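Local coordinates for AbiEi antitoxin C-terminal domain-containing protein (Mycobacterium tuberculosis, PDB 1ZEL) that is of unknown function but probably binds DNA through a winged-helix region and carries a domain related to the C-terminal domain of AbiEi antitoxins, at residues Ala10-Pro15 with Ala74-Gly79; Arg221-Ser224 with Ala230-Arg233; Ser235-Ser240 with Thr262-Ala267. All blocks are in the same frame, centred on the assembly; numbering follows the deposited sequence.

Contact 1 (Ala10-Pro15 with Ala74-Gly79); sequences ADRRIP and AFIPPG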
loop_
_atom_site.group_PDB
_atom_site.type_symbol
_atom_site.label_atom_id
_atom_site.label_comp_id
_atom_site.label_asym_id
_atom_site.label_seq_id
_atom_site.Cartn_x
_atom_site.Cartn_y
_atom_site.Cartn_z
ATOM N N ALA A 10 -27.144 2.115 11.714
ATOM C CA ALA A 10 -26.671 3.263 12.497
ATOM C C ALA A 10 -27.311 3.327 13.884
ATOM O O ALA A 10 -26.709 3.786 14.832
ATOM C CB ALA A 10 -26.934 4.583 11.733
ATOM N N ASP A 11 -28.555 2.887 13.995
ATOM C CA ASP A 11 -29.278 3.036 15.230
ATOM C C ASP A 11 -29.096 1.775 16.061
ATOM O O ASP A 11 -29.805 0.782 15.851
ATOM C CB ASP A 11 -30.754 3.307 14.913
ATOM C CG ASP A 11 -31.575 3.677 16.163
ATOM O OD1 ASP A 11 -30.998 4.237 17.139
ATOM O OD2 ASP A 11 -32.791 3.399 16.147
ATOM N N ARG A 12 -28.126 1.798 16.978
ATOM C CA ARG A 12 -27.779 0.621 17.801
ATOM C C ARG A 12 -28.183 0.783 19.253
ATOM O O ARG A 12 -28.014 1.841 19.838
ATOM C CB ARG A 12 -26.274 0.355 17.760
ATOM C CG ARG A 12 -25.756 0.048 16.404
ATOM C CD ARG A 12 -24.273 -0.208 16.371
ATOM N NE ARG A 12 -23.444 0.995 16.493
ATOM C CZ ARG A 12 -23.207 1.848 15.506
ATOM N NH1 ARG A 12 -23.751 1.666 14.309
ATOM N NH2 ARG A 12 -22.398 2.870 15.701
ATOM N N ARG A 13 -28.714 -0.288 19.831
ATOM C CA ARG A 13 -29.072 -0.290 21.236
ATOM C C ARG A 13 -27.794 -0.364 22.042
ATOM O O ARG A 13 -26.794 -0.920 21.588
ATOM C CB ARG A 13 -29.937 -1.506 21.551
ATOM C CG ARG A 13 -31.353 -1.419 20.945
ATOM N N ILE A 14 -27.838 0.173 23.252
ATOM C CA ILE A 14 -26.712 0.068 24.154
ATOM C C ILE A 14 -27.234 -0.554 25.439
ATOM O O ILE A 14 -27.915 0.119 26.232
ATOM C CB ILE A 14 -26.121 1.447 24.451
ATOM C CG1 ILE A 14 -25.644 2.086 23.146
ATOM C CG2 ILE A 14 -24.974 1.335 25.498
ATOM C CD1 ILE A 14 -25.215 3.547 23.260
ATOM N N PRO A 15 -26.952 -1.850 25.647
ATOM C CA PRO A 15 -27.404 -2.422 26.918
ATOM C C PRO A 15 -26.722 -1.701 28.067
ATOM O O PRO A 15 -25.567 -1.281 27.937
ATOM C CB PRO A 15 -26.911 -3.866 26.863
ATOM C CG PRO A 15 -26.532 -4.114 25.457
ATOM C CD PRO A 15 -26.222 -2.815 24.815
ATOM N N ALA A 74 -12.797 -3.140 15.182
ATOM C CA ALA A 74 -13.104 -1.747 14.934
ATOM C C ALA A 74 -14.347 -1.347 15.733
ATOM O O ALA A 74 -15.353 -2.073 15.751
ATOM C CB ALA A 74 -13.344 -1.501 13.415
ATOM N N PHE A 75 -14.266 -0.197 16.397
ATOM C CA PHE A 75 -15.421 0.403 17.063
ATOM C C PHE A 75 -16.150 1.272 16.042
ATOM O O PHE A 75 -15.544 2.115 15.411
ATOM C CB PHE A 75 -14.949 1.253 18.253
ATOM C CG PHE A 75 -16.057 1.998 18.968
ATOM C CD1 PHE A 75 -17.084 1.303 19.614
ATOM C CD2 PHE A 75 -16.090 3.391 18.962
ATOM C CE1 PHE A 75 -18.099 1.978 20.258
ATOM C CE2 PHE A 75 -17.088 4.081 19.618
ATOM C CZ PHE A 75 -18.105 3.360 20.282
ATOM N N ILE A 76 -17.451 1.049 15.879
ATOM C CA ILE A 76 -18.237 1.888 15.006
ATOM C C ILE A 76 -18.888 2.918 15.937
ATOM O O ILE A 76 -19.664 2.551 16.818
ATOM C CB ILE A 76 -19.319 1.081 14.229
ATOM C CG1 ILE A 76 -18.792 -0.293 13.747
ATOM C CG2 ILE A 76 -19.938 1.933 13.085
ATOM C CD1 ILE A 76 -17.542 -0.246 12.826
ATOM N N PRO A 77 -18.540 4.206 15.763
ATOM C CA PRO A 77 -18.933 5.227 16.697
ATOM C C PRO A 77 -20.415 5.556 16.648
ATOM O O PRO A 77 -21.042 5.403 15.600
ATOM C CB PRO A 77 -18.081 6.432 16.292
ATOM C CG PRO A 77 -17.616 6.154 14.914
ATOM C CD PRO A 77 -17.693 4.712 14.672
ATOM N N PRO A 78 -20.964 6.059 17.767
ATOM C CA PRO A 78 -22.372 6.433 17.771
ATOM C C PRO A 78 -22.697 7.372 16.614
ATOM O O PRO A 78 -21.914 8.268 16.305
ATOM C CB PRO A 78 -22.529 7.164 19.097
ATOM C CG PRO A 78 -21.495 6.493 19.974
ATOM C CD PRO A 78 -20.329 6.322 19.069
ATOM N N GLY A 79 -23.852 7.158 16.002
ATOM C CA GLY A 79 -24.329 8.001 14.920
ATOM C C GLY A 79 -23.788 7.648 13.542
ATOM O O GLY A 79 -24.113 8.310 12.565
HETATM O O HOH W 1 -25.146 4.713 16.664
#
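The backbone around Arg12, an irregular stretch leading to helix 19-28, passes beside the residues Ile76-Gly79 that leave strand 72-75, the two segments bridged by the Arg12 side chain and one water. The contact lies in the N-terminal part of the chain, where three helices and an antiparallel sheet (33-34, 72-75, 64-66) are consistent with the winged-helix fold; segment 10-15 runs along the exit of the central strand. Arg12 does most of the reaching. With CG beside the backbone N (chi1 -62°) and the chain bent at chi3 (-75°), its guanidinium arrives crosswise to the Ile76 side chain. Arg12 NH2 faces two consecutive carbonyls, 3.0 Å from Ile76 O and 2.9 Å from Pro77 O. Ile76 CB lies over one face of the guanidinium, towards its rim, while Ile76 CG2 comes to 3.7 Å from Arg12 NH2; the CG1 branch instead leads away from Arg12. The other end of the group is gripped from outside the segments: NH1 is hydrogen-bonded to Gly9 O and Glu80 O, and Trp63 adds a cation-pi contact. The buried positive charge thus lies among carbonyl oxygens and an indole, which would probably stabilise it. Ile14 and Pro78 also both rest on Trp63, so the same indole joins the two segments indirectly. A water lies over the guanidinium face opposite Ile76 CB and ties the two backbones together, donating to Ala10 O at 2.6 Å and accepting from Gly79 N at 2.8 Å.

Contact 2 (Arg221-Ser224 with Ala230-Arg233); sequences RLLS and AWQR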
loop_
_atom_site.group_PDB
_atom_site.type_symbol
_atom_site.label_atom_id
_atom_site.label_comp_id
_atom_site.label_asym_id
_atom_site.label_seq_id
_atom_site.Cartn_x
_atom_site.Cartn_y
_atom_site.Cartn_z
ATOM N N ARG A 221 20.262 2.921 -6.452
ATOM C CA ARG A 221 20.552 2.170 -5.227
ATOM C C ARG A 221 19.441 1.139 -4.995
ATOM O O ARG A 221 19.693 0.036 -4.531
ATOM C CB ARG A 221 20.707 3.107 -4.036
ATOM C CG ARG A 221 21.972 3.978 -4.111
ATOM C CD ARG A 221 22.071 4.842 -2.865
ATOM N NE ARG A 221 22.114 4.027 -1.649
ATOM C CZ ARG A 221 21.562 4.378 -0.489
ATOM N NH1 ARG A 221 20.915 5.532 -0.382
ATOM N NH2 ARG A 221 21.644 3.564 0.558
ATOM N N LEU A 222 18.221 1.501 -5.357
ATOM C CA LEU A 222 17.081 0.571 -5.275
ATOM C C LEU A 222 17.095 -0.530 -6.348
ATOM O O LEU A 222 16.526 -1.592 -6.135
ATOM C CB LEU A 222 15.773 1.336 -5.313
ATOM C CG LEU A 222 15.452 2.122 -4.028
ATOM C CD1 LEU A 222 14.380 3.113 -4.281
ATOM C CD2 LEU A 222 14.988 1.196 -2.939
ATOM N N LEU A 223 17.730 -0.268 -7.491
ATOM C CA LEU A 223 17.933 -1.296 -8.527
ATOM C C LEU A 223 19.114 -2.207 -8.241
ATOM O O LEU A 223 19.222 -3.301 -8.806
ATOM C CB LEU A 223 18.132 -0.634 -9.896
ATOM C CG LEU A 223 16.882 -0.085 -10.531
ATOM C CD1 LEU A 223 17.285 0.986 -11.534
ATOM C CD2 LEU A 223 16.059 -1.228 -11.166
ATOM N N SER A 224 20.017 -1.773 -7.366
ATOM C CA SER A 224 21.204 -2.565 -7.085
ATOM C C SER A 224 20.843 -3.950 -6.563
ATOM O O SER A 224 20.313 -4.088 -5.465
ATOM C CB SER A 224 22.143 -1.834 -6.120
ATOM O OG SER A 224 23.274 -2.655 -5.840
ATOM N N ALA A 230 15.158 -5.583 -14.778
ATOM C CA ALA A 230 14.583 -4.485 -13.979
ATOM C C ALA A 230 15.193 -3.153 -14.362
ATOM O O ALA A 230 14.479 -2.163 -14.498
ATOM C CB ALA A 230 14.768 -4.748 -12.478
ATOM N N TRP A 231 16.519 -3.151 -14.560
ATOM C CA TRP A 231 17.248 -1.974 -14.985
ATOM C C TRP A 231 16.775 -1.522 -16.355
ATOM O O TRP A 231 16.525 -0.330 -16.576
ATOM C CB TRP A 231 18.749 -2.287 -15.049
ATOM C CG TRP A 231 19.406 -2.401 -13.720
ATOM C CD1 TRP A 231 19.387 -3.478 -12.883
ATOM C CD2 TRP A 231 20.224 -1.400 -13.087
ATOM N NE1 TRP A 231 20.150 -3.209 -11.755
ATOM C CE2 TRP A 231 20.671 -1.941 -11.859
ATOM C CE3 TRP A 231 20.625 -0.101 -13.449
ATOM C CZ2 TRP A 231 21.503 -1.221 -10.978
ATOM C CZ3 TRP A 231 21.440 0.624 -12.574
ATOM C CH2 TRP A 231 21.857 0.064 -11.342
ATOM N N GLN A 232 16.634 -2.479 -17.271
ATOM C CA GLN A 232 16.124 -2.181 -18.627
ATOM C C GLN A 232 14.747 -1.548 -18.566
ATOM O O GLN A 232 14.509 -0.489 -19.172
ATOM C CB GLN A 232 16.100 -3.447 -19.495
ATOM C CG GLN A 232 17.495 -3.995 -19.792
ATOM C CD GLN A 232 17.445 -5.415 -20.299
ATOM O OE1 GLN A 232 17.584 -6.348 -19.525
ATOM N NE2 GLN A 232 17.228 -5.588 -21.599
ATOM N N ARG A 233 13.840 -2.197 -17.845
ATOM C CA ARG A 233 12.488 -1.676 -17.705
ATOM C C ARG A 233 12.403 -0.335 -16.991
ATOM O O ARG A 233 11.647 0.557 -17.422
ATOM C CB ARG A 233 11.559 -2.724 -17.094
ATOM C CG ARG A 233 11.441 -3.937 -17.995
ATOM C CD ARG A 233 10.260 -4.788 -17.653
ATOM N NE ARG A 233 10.511 -5.563 -16.460
ATOM C CZ ARG A 233 10.835 -6.850 -16.443
ATOM N NH1 ARG A 233 10.976 -7.535 -17.570
ATOM N NH2 ARG A 233 11.020 -7.449 -15.275
#
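Leu223 lays its CB on the indole of Trp231, and this is the tight part of the contact. CB stands 3.7 Å from the centroid of the six-membered ring, 23° off the ring normal, a CH-pi contact over the face; the nearest ring atom to Leu223 CB is Trp231 CE2, at 3.5 Å. The leucine also reaches along the indole, Leu223 CD1 coming to 4.0 Å from Trp231 CE3, whereas Leu223 CD2 turns to the neighbouring residue and meets Ala230 CB at 4.0 Å. Trp231 keeps its CG beside the backbone N (chi1 -74°), and chi2 of 80° swings the ring back towards the leucine. Leu223 and Trp231 belong to consecutive helices, 216-223 and 228-240, joined by a short turn within the AbiEi antitoxin C-terminal region. Leu250 of helix 244-251 touches both Leu223 and Trp231, and Val188 of helix 183-192 also meets Leu223. At the pyrrole side of the indole, Trp231 NE1 approaches Leu223 O to 3.1 Å. A formic acid molecule, probably from the crystallisation liquor, sits about 3 Å from the Trp231 side chain. Towards solvent the fit is looser: Ser224, exposed and the first residue to leave the helix, points its CB away from Trp231 and brings only its backbone near, Ser224 N lying 3.9 Å from Trp231 CZ2. The Ser224 N-H makes a weak bond back to Arg221 O.

Contact 3 (Ser235-Ser240 with Thr262-Ala267); sequences SYLLDS and TRFTTA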
loop_
_atom_site.group_PDB
_atom_site.type_symbol
_atom_site.label_atom_id
_atom_site.label_comp_id
_atom_site.label_asym_id
_atom_site.label_seq_id
_atom_site.Cartn_x
_atom_site.Cartn_y
_atom_site.Cartn_z
ATOM N N SER A 235 14.745 1.942 -16.840
ATOM C CA SER A 235 15.333 2.940 -17.718
ATOM C C SER A 235 14.379 3.323 -18.837
ATOM O O SER A 235 14.274 4.507 -19.199
ATOM C CB SER A 235 16.676 2.472 -18.271
ATOM O OG SER A 235 17.541 2.165 -17.202
ATOM N N TYR A 236 13.675 2.326 -19.374
ATOM C CA TYR A 236 12.625 2.561 -20.359
ATOM C C TYR A 236 11.450 3.396 -19.810
ATOM O O TYR A 236 10.849 4.191 -20.539
ATOM C CB TYR A 236 12.087 1.218 -20.856
ATOM C CG TYR A 236 11.031 1.358 -21.916
ATOM C CD1 TYR A 236 11.354 1.827 -23.184
ATOM C CD2 TYR A 236 9.706 1.004 -21.661
ATOM C CE1 TYR A 236 10.390 1.952 -24.180
ATOM C CE2 TYR A 236 8.732 1.134 -22.654
ATOM C CZ TYR A 236 9.080 1.610 -23.903
ATOM O OH TYR A 236 8.119 1.724 -24.884
ATOM N N LEU A 237 11.103 3.197 -18.539
ATOM C CA LEU A 237 10.103 4.070 -17.881
ATOM C C LEU A 237 10.577 5.533 -17.825
ATOM O O LEU A 237 9.802 6.463 -18.108
ATOM C CB LEU A 237 9.717 3.524 -16.477
ATOM C CG LEU A 237 8.860 2.228 -16.482
ATOM C CD1 LEU A 237 8.673 1.704 -15.055
ATOM C CD2 LEU A 237 7.485 2.403 -17.157
ATOM N N LEU A 238 11.856 5.755 -17.533
ATOM C CA LEU A 238 12.377 7.124 -17.589
ATOM C C LEU A 238 12.190 7.716 -18.973
ATOM O O LEU A 238 11.763 8.860 -19.097
ATOM C CB LEU A 238 13.844 7.210 -17.170
ATOM C CG LEU A 238 14.181 6.908 -15.701
ATOM C CD1 LEU A 238 15.619 7.272 -15.369
ATOM C CD2 LEU A 238 13.244 7.618 -14.763
ATOM N N ASP A 239 12.525 6.919 -19.993
ATOM C CA ASP A 239 12.414 7.310 -21.396
ATOM C C ASP A 239 10.963 7.658 -21.708
ATOM O O ASP A 239 10.666 8.731 -22.231
ATOM C CB ASP A 239 12.914 6.141 -22.275
ATOM C CG ASP A 239 13.183 6.552 -23.722
ATOM O OD1 ASP A 239 12.217 6.825 -24.431
ATOM O OD2 ASP A 239 14.368 6.603 -24.133
ATOM N N SER A 240 10.064 6.743 -21.350
ATOM C CA SER A 240 8.627 6.912 -21.529
ATOM C C SER A 240 8.039 8.127 -20.791
ATOM O O SER A 240 7.046 8.708 -21.249
ATOM C CB SER A 240 7.913 5.627 -21.091
ATOM O OG SER A 240 8.404 4.528 -21.865
ATOM N N THR A 262 14.600 -8.114 -23.170
ATOM C CA THR A 262 13.566 -8.321 -22.165
ATOM C C THR A 262 12.215 -7.842 -22.662
ATOM O O THR A 262 12.153 -6.952 -23.515
ATOM C CB THR A 262 13.917 -7.604 -20.823
ATOM O OG1 THR A 262 13.113 -8.158 -19.773
ATOM C CG2 THR A 262 13.646 -6.103 -20.935
ATOM N N ARG A 263 11.141 -8.456 -22.158
ATOM C CA ARG A 263 9.788 -8.006 -22.473
ATOM C C ARG A 263 9.247 -7.178 -21.321
ATOM O O ARG A 263 9.500 -7.482 -20.157
ATOM C CB ARG A 263 8.863 -9.196 -22.741
ATOM C CG ARG A 263 9.043 -9.860 -24.094
ATOM C CD ARG A 263 8.067 -11.040 -24.250
ATOM N NE ARG A 263 8.227 -11.764 -25.513
ATOM C CZ ARG A 263 8.705 -13.006 -25.626
ATOM N NH1 ARG A 263 9.085 -13.692 -24.551
ATOM N NH2 ARG A 263 8.790 -13.577 -26.823
ATOM N N PHE A 264 8.517 -6.124 -21.656
ATOM C CA PHE A 264 7.827 -5.313 -20.681
ATOM C C PHE A 264 6.392 -5.729 -20.840
ATOM O O PHE A 264 5.743 -5.340 -21.795
ATOM C CB PHE A 264 7.984 -3.806 -20.958
ATOM C CG PHE A 264 7.829 -2.954 -19.716
ATOM C CD1 PHE A 264 8.626 -1.850 -19.506
ATOM C CD2 PHE A 264 6.890 -3.290 -18.737
ATOM C CE1 PHE A 264 8.493 -1.083 -18.339
ATOM C CE2 PHE A 264 6.758 -2.532 -17.574
ATOM C CZ PHE A 264 7.569 -1.439 -17.376
ATOM N N THR A 265 5.920 -6.571 -19.931
ATOM C CA THR A 265 4.620 -7.208 -20.071
ATOM C C THR A 265 4.138 -7.664 -18.689
ATOM O O THR A 265 4.952 -7.967 -17.823
ATOM C CB THR A 265 4.672 -8.434 -21.038
ATOM O OG1 THR A 265 3.336 -8.894 -21.296
ATOM C CG2 THR A 265 5.494 -9.600 -20.443
ATOM N N THR A 266 2.821 -7.724 -18.493
ATOM C CA THR A 266 2.278 -8.309 -17.259
ATOM C C THR A 266 1.972 -9.796 -17.442
ATOM O O THR A 266 1.755 -10.538 -16.462
ATOM C CB THR A 266 1.022 -7.573 -16.765
ATOM O OG1 THR A 266 0.104 -7.418 -17.848
ATOM C CG2 THR A 266 1.388 -6.203 -16.241
ATOM N N ALA A 267 1.963 -10.215 -18.709
ATOM C CA ALA A 267 1.736 -11.592 -19.120
ATOM C C ALA A 267 1.904 -11.607 -20.635
ATOM O O ALA A 267 1.065 -11.073 -21.365
ATOM C CB ALA A 267 0.315 -12.081 -18.716
#
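Helix 228-240 packs here on an edge strand of the three-stranded mixed sheet (262-264, 283-285, 276-278), and Phe264 is the residue of strand 262-264 that meets Tyr236 and Leu237 of the helix. The phenylalanine ring is wedged against both. Phe264 CD1 lies 3.7 Å from Tyr236 CD2, the two aromatic side chains meeting at a slant, while Phe264 CE1 comes to 3.8 Å from Leu237 CG. Leu237 approaches the edge of the Phe264 ring, near its plane, and Leu237 CD2 meets Phe264 CZ at the same 3.8 Å; the two side chains run at about a right angle. Both aromatics extend with CG anti to the backbone N (chi1 -178° in Tyr236, -155° in Phe264), which carries the rings out from helix and strand towards each other. Within the helix, Ser240 OG lies over one face of the Tyr236 ring, towards its rim, and donates to Tyr236 O at 2.8 Å from above the carbonyl plane, while Ser240 N reaches the same oxygen from the opposite face. The Tyr236 hydroxyl is hydrogen-bonded to Asp285 at the end of the central strand 283-285; Leu283 of that strand lies against both Tyr236 and Phe264, and Arg233, one helical turn before Leu237, also touches Phe264.

In the fold
From the N terminus, contact 1 closes a long loop that holds helices 19-28, 35-44 and 51-61 and most of the small antiparallel sheet, tying the N-terminal segment to the exit of strand 72-75. The other two contacts lie on the opposite side of the chain's centre, their nearest atoms about 33 Å from those of contact 1. Contact 2 closes the short turn between helices 216-223 and 228-240. Contact 3 closes the loop through helix 244-251, joining the end of helix 228-240 to strand 262-264. All three follow in series, so none nests or crosses. The shared helix links contacts 2 and 3: Arg233 NH1 lies 3.0 Å from Arg263 O, a probable hydrogen bond.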